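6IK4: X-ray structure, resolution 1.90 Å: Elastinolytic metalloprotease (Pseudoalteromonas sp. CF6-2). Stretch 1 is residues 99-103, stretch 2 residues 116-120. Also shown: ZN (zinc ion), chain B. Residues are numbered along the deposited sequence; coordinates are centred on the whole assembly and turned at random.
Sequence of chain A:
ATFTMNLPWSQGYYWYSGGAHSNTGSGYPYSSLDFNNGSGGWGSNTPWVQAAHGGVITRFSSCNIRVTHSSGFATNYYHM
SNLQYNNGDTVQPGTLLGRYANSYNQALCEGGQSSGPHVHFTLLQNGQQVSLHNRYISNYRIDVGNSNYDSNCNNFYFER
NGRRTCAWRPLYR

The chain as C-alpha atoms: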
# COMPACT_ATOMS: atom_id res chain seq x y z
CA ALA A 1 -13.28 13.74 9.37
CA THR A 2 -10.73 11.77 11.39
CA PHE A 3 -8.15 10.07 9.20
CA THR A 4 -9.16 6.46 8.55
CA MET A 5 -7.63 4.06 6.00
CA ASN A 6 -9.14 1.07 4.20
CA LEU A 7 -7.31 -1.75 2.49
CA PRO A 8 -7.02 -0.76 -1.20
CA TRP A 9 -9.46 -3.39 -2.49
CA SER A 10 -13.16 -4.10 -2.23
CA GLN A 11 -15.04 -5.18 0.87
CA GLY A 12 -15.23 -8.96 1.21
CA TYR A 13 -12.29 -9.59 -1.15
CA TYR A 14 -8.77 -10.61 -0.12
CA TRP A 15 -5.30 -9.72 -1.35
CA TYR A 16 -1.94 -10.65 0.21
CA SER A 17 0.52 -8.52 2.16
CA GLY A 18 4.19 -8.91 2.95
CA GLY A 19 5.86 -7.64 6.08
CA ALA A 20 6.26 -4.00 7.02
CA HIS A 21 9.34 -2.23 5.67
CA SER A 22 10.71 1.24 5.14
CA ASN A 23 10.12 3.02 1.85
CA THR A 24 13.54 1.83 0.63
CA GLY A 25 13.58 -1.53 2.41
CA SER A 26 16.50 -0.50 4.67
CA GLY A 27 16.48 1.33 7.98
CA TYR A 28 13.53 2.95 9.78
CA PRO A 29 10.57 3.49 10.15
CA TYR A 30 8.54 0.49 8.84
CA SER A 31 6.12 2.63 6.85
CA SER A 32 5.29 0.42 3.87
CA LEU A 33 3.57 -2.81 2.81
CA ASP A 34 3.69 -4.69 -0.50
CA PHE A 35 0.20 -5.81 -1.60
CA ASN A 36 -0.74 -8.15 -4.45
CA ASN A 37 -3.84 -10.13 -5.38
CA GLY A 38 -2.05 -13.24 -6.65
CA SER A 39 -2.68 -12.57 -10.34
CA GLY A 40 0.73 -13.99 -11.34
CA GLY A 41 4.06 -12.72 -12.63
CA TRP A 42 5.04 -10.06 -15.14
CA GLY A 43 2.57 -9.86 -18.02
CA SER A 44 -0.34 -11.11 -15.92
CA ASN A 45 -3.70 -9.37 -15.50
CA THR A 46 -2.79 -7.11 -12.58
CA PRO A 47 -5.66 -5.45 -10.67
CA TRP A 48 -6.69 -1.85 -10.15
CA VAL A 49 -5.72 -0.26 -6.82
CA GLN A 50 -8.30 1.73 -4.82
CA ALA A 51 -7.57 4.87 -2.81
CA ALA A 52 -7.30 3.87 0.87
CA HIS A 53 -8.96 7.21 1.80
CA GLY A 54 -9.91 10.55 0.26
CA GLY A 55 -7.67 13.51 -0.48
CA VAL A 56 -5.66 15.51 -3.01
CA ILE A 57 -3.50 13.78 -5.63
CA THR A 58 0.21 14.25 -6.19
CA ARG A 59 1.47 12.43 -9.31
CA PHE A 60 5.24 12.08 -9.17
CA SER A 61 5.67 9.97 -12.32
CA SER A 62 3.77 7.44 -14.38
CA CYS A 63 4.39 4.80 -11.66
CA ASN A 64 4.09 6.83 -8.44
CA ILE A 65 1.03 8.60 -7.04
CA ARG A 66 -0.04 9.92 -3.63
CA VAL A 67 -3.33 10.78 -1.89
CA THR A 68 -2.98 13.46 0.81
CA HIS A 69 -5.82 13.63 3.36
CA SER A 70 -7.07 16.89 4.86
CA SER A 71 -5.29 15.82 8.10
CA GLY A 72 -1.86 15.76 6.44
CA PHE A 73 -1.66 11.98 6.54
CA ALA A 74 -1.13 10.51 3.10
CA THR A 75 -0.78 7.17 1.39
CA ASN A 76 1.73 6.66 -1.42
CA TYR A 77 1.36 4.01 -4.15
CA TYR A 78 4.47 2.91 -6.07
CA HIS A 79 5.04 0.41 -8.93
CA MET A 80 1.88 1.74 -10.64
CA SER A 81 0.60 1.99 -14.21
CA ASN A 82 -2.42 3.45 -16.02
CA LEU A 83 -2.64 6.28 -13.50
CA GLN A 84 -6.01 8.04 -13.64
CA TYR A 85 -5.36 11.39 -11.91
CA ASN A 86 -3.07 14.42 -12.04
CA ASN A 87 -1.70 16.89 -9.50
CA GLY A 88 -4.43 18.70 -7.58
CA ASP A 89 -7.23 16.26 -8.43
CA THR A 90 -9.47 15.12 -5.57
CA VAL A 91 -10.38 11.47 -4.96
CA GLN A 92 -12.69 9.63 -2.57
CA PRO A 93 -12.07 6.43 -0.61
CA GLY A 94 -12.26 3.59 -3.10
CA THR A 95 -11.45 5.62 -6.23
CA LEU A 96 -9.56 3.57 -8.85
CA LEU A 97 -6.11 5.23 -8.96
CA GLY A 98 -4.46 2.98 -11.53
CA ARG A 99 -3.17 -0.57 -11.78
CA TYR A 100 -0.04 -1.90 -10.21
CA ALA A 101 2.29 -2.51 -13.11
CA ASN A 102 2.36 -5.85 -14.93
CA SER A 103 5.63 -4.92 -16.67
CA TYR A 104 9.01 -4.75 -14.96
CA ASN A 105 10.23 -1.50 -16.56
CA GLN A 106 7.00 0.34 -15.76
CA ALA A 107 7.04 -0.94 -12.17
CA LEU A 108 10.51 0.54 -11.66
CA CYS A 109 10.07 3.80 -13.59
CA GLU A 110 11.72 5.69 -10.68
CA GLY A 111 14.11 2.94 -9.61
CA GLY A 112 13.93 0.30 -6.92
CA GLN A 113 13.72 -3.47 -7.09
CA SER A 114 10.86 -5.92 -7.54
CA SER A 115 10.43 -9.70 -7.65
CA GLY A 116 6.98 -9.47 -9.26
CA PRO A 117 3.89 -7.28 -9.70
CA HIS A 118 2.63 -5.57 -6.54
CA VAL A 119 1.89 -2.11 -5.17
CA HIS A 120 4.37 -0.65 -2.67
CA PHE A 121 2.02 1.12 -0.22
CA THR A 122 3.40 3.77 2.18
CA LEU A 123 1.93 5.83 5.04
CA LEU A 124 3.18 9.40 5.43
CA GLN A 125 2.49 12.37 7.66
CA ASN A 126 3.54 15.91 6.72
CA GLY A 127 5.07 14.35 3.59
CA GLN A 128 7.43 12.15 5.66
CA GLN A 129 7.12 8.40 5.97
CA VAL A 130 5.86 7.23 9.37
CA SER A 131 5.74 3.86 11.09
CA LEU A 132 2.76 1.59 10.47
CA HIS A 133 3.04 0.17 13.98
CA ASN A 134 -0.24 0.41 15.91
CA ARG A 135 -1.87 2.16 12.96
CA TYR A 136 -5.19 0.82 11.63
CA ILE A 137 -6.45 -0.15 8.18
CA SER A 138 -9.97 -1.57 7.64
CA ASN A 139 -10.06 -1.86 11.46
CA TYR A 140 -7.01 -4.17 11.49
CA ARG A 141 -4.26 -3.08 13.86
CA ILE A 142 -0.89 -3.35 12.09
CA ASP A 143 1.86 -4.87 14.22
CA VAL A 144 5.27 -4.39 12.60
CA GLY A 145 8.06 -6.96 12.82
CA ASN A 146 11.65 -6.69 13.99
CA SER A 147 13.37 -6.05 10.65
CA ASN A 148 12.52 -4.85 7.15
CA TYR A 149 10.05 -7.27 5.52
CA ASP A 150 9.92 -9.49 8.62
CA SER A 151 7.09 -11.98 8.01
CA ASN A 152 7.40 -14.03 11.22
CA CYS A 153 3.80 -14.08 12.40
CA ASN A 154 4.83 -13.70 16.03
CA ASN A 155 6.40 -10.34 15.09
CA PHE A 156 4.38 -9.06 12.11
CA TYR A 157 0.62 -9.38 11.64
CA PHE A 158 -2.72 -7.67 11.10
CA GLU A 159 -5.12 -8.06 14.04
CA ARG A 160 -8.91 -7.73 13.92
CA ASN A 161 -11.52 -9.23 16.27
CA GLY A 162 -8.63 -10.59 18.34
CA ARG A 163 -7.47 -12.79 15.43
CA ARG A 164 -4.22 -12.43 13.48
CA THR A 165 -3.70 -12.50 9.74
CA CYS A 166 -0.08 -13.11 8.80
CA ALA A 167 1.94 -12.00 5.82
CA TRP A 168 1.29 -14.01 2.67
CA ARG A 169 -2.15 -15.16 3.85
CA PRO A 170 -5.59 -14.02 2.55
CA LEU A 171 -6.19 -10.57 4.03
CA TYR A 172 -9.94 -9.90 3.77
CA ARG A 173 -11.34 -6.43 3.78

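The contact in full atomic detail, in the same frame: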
# COMPACT_ATOMS: atom_id res chain seq x y z
N ARG A 99 -3.52 0.83 -12.05
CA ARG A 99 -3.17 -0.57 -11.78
C ARG A 99 -1.77 -0.62 -11.18
O ARG A 99 -0.97 0.30 -11.36
CB ARG A 99 -3.20 -1.40 -13.07
CG ARG A 99 -4.57 -1.55 -13.70
CD ARG A 99 -4.51 -2.18 -15.09
NE ARG A 99 -3.86 -3.49 -15.10
CZ ARG A 99 -3.60 -4.20 -16.20
NH1 ARG A 99 -3.94 -3.72 -17.40
NH2 ARG A 99 -3.01 -5.38 -16.12
N TYR A 100 -1.46 -1.69 -10.45
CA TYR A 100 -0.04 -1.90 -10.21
C TYR A 100 0.52 -2.60 -11.44
O TYR A 100 -0.18 -3.36 -12.11
CB TYR A 100 0.28 -2.65 -8.91
CG TYR A 100 -0.21 -4.06 -8.64
CD1 TYR A 100 0.35 -5.17 -9.27
CD2 TYR A 100 -1.16 -4.29 -7.64
CE1 TYR A 100 -0.08 -6.47 -8.97
CE2 TYR A 100 -1.59 -5.56 -7.33
CZ TYR A 100 -1.05 -6.64 -7.99
OH TYR A 100 -1.49 -7.91 -7.66
N ALA A 101 1.75 -2.24 -11.78
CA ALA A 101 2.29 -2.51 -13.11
C ALA A 101 2.49 -4.00 -13.33
O ALA A 101 2.98 -4.71 -12.46
CB ALA A 101 3.61 -1.78 -13.29
N ASN A 102 2.09 -4.47 -14.51
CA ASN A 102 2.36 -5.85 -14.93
C ASN A 102 3.61 -5.95 -15.80
O ASN A 102 3.91 -7.03 -16.31
CB ASN A 102 1.14 -6.43 -15.64
CG ASN A 102 1.06 -6.04 -17.12
OD1 ASN A 102 1.66 -5.07 -17.57
ND2 ASN A 102 0.29 -6.81 -17.88
N SER A 103 4.37 -4.86 -15.95
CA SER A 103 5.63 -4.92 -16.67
C SER A 103 6.75 -4.38 -15.79
O SER A 103 6.56 -3.42 -15.03
CB SER A 103 5.56 -4.15 -18.00
OG SER A 103 5.73 -2.76 -17.82
N GLY A 116 8.21 -9.18 -8.57
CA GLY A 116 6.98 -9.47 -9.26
C GLY A 116 5.97 -8.37 -9.03
O GLY A 116 6.14 -7.51 -8.15
N PRO A 117 4.89 -8.36 -9.81
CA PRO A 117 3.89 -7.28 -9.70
C PRO A 117 3.32 -7.16 -8.29
O PRO A 117 2.94 -8.16 -7.66
CB PRO A 117 2.82 -7.69 -10.71
CG PRO A 117 3.53 -8.58 -11.70
CD PRO A 117 4.59 -9.30 -10.90
N HIS A 118 3.24 -5.92 -7.81
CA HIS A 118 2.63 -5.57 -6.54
C HIS A 118 2.58 -4.05 -6.46
O HIS A 118 3.24 -3.36 -7.24
CB HIS A 118 3.41 -6.14 -5.35
CG HIS A 118 4.76 -5.51 -5.16
ND1 HIS A 118 5.86 -5.88 -5.89
CD2 HIS A 118 5.18 -4.53 -4.32
CE1 HIS A 118 6.91 -5.17 -5.51
NE2 HIS A 118 6.52 -4.34 -4.56
N VAL A 119 1.82 -3.53 -5.51
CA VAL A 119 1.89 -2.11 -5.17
C VAL A 119 2.67 -1.96 -3.87
O VAL A 119 2.44 -2.71 -2.91
CB VAL A 119 0.50 -1.46 -5.07
CG1 VAL A 119 -0.39 -2.20 -4.08
CG2 VAL A 119 0.63 0.02 -4.68
N HIS A 120 3.63 -1.05 -3.86
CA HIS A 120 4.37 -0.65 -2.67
C HIS A 120 3.58 0.49 -2.04
O HIS A 120 3.51 1.58 -2.60
CB HIS A 120 5.79 -0.23 -3.06
CG HIS A 120 6.58 0.42 -1.97
ND1 HIS A 120 7.28 -0.30 -1.03
CD2 HIS A 120 6.85 1.72 -1.71
CE1 HIS A 120 7.93 0.53 -0.22
NE2 HIS A 120 7.68 1.77 -0.62
ZN ZN B . 7.71 -2.28 -0.74
O HOH W 1 4.03 -3.83 -10.11

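No direct hydrogen bond joins these two strand-edged stretches, although Tyr 100 and Val 119 lie only 5.4 Å apart CA to CA; the Tyr 100 side chain and a water supply most of the link. The CA-to-CB bond of Tyr 100, with chi1 in the p well, points toward the second stretch, and the ring lies along the backbone of residues 117-119. His 118 C sits over one ring face, and CD1 of Tyr 100 comes within 3.3 Å of His 118 N. A flat, broad side chain suits this place because it can cover peptide groups as well as side chains. At one end, Tyr 100 CE1 packs 3.6 Å from Pro 117 CB; at the other, Tyr 100 CB lies 4.0 Å from Val 119 CB. All three residues are buried, and the hydroxyl of Tyr 100 is satisfied elsewhere in the structure; Pro 117 and Val 119, compact and apolar, bring no unsatisfied polar side-chain group. Pro 117 also sets its CB 3.5 Å from Ala 101 O. Water 1 bridges the two backbones: its O lies 2.7 Å from Ala 101 O, placed to donate to it, and water 1 O accepts from His 118 N at 3.2 Å. The CA-to-CB bond of His 118 points away, and its ring turns back on its own stretch, ND1 donating to Gly 116 O at 2.8 Å. Beyond the contact, His 120 ND1 binds zinc at 2.0 Å, as befits a metalloprotease.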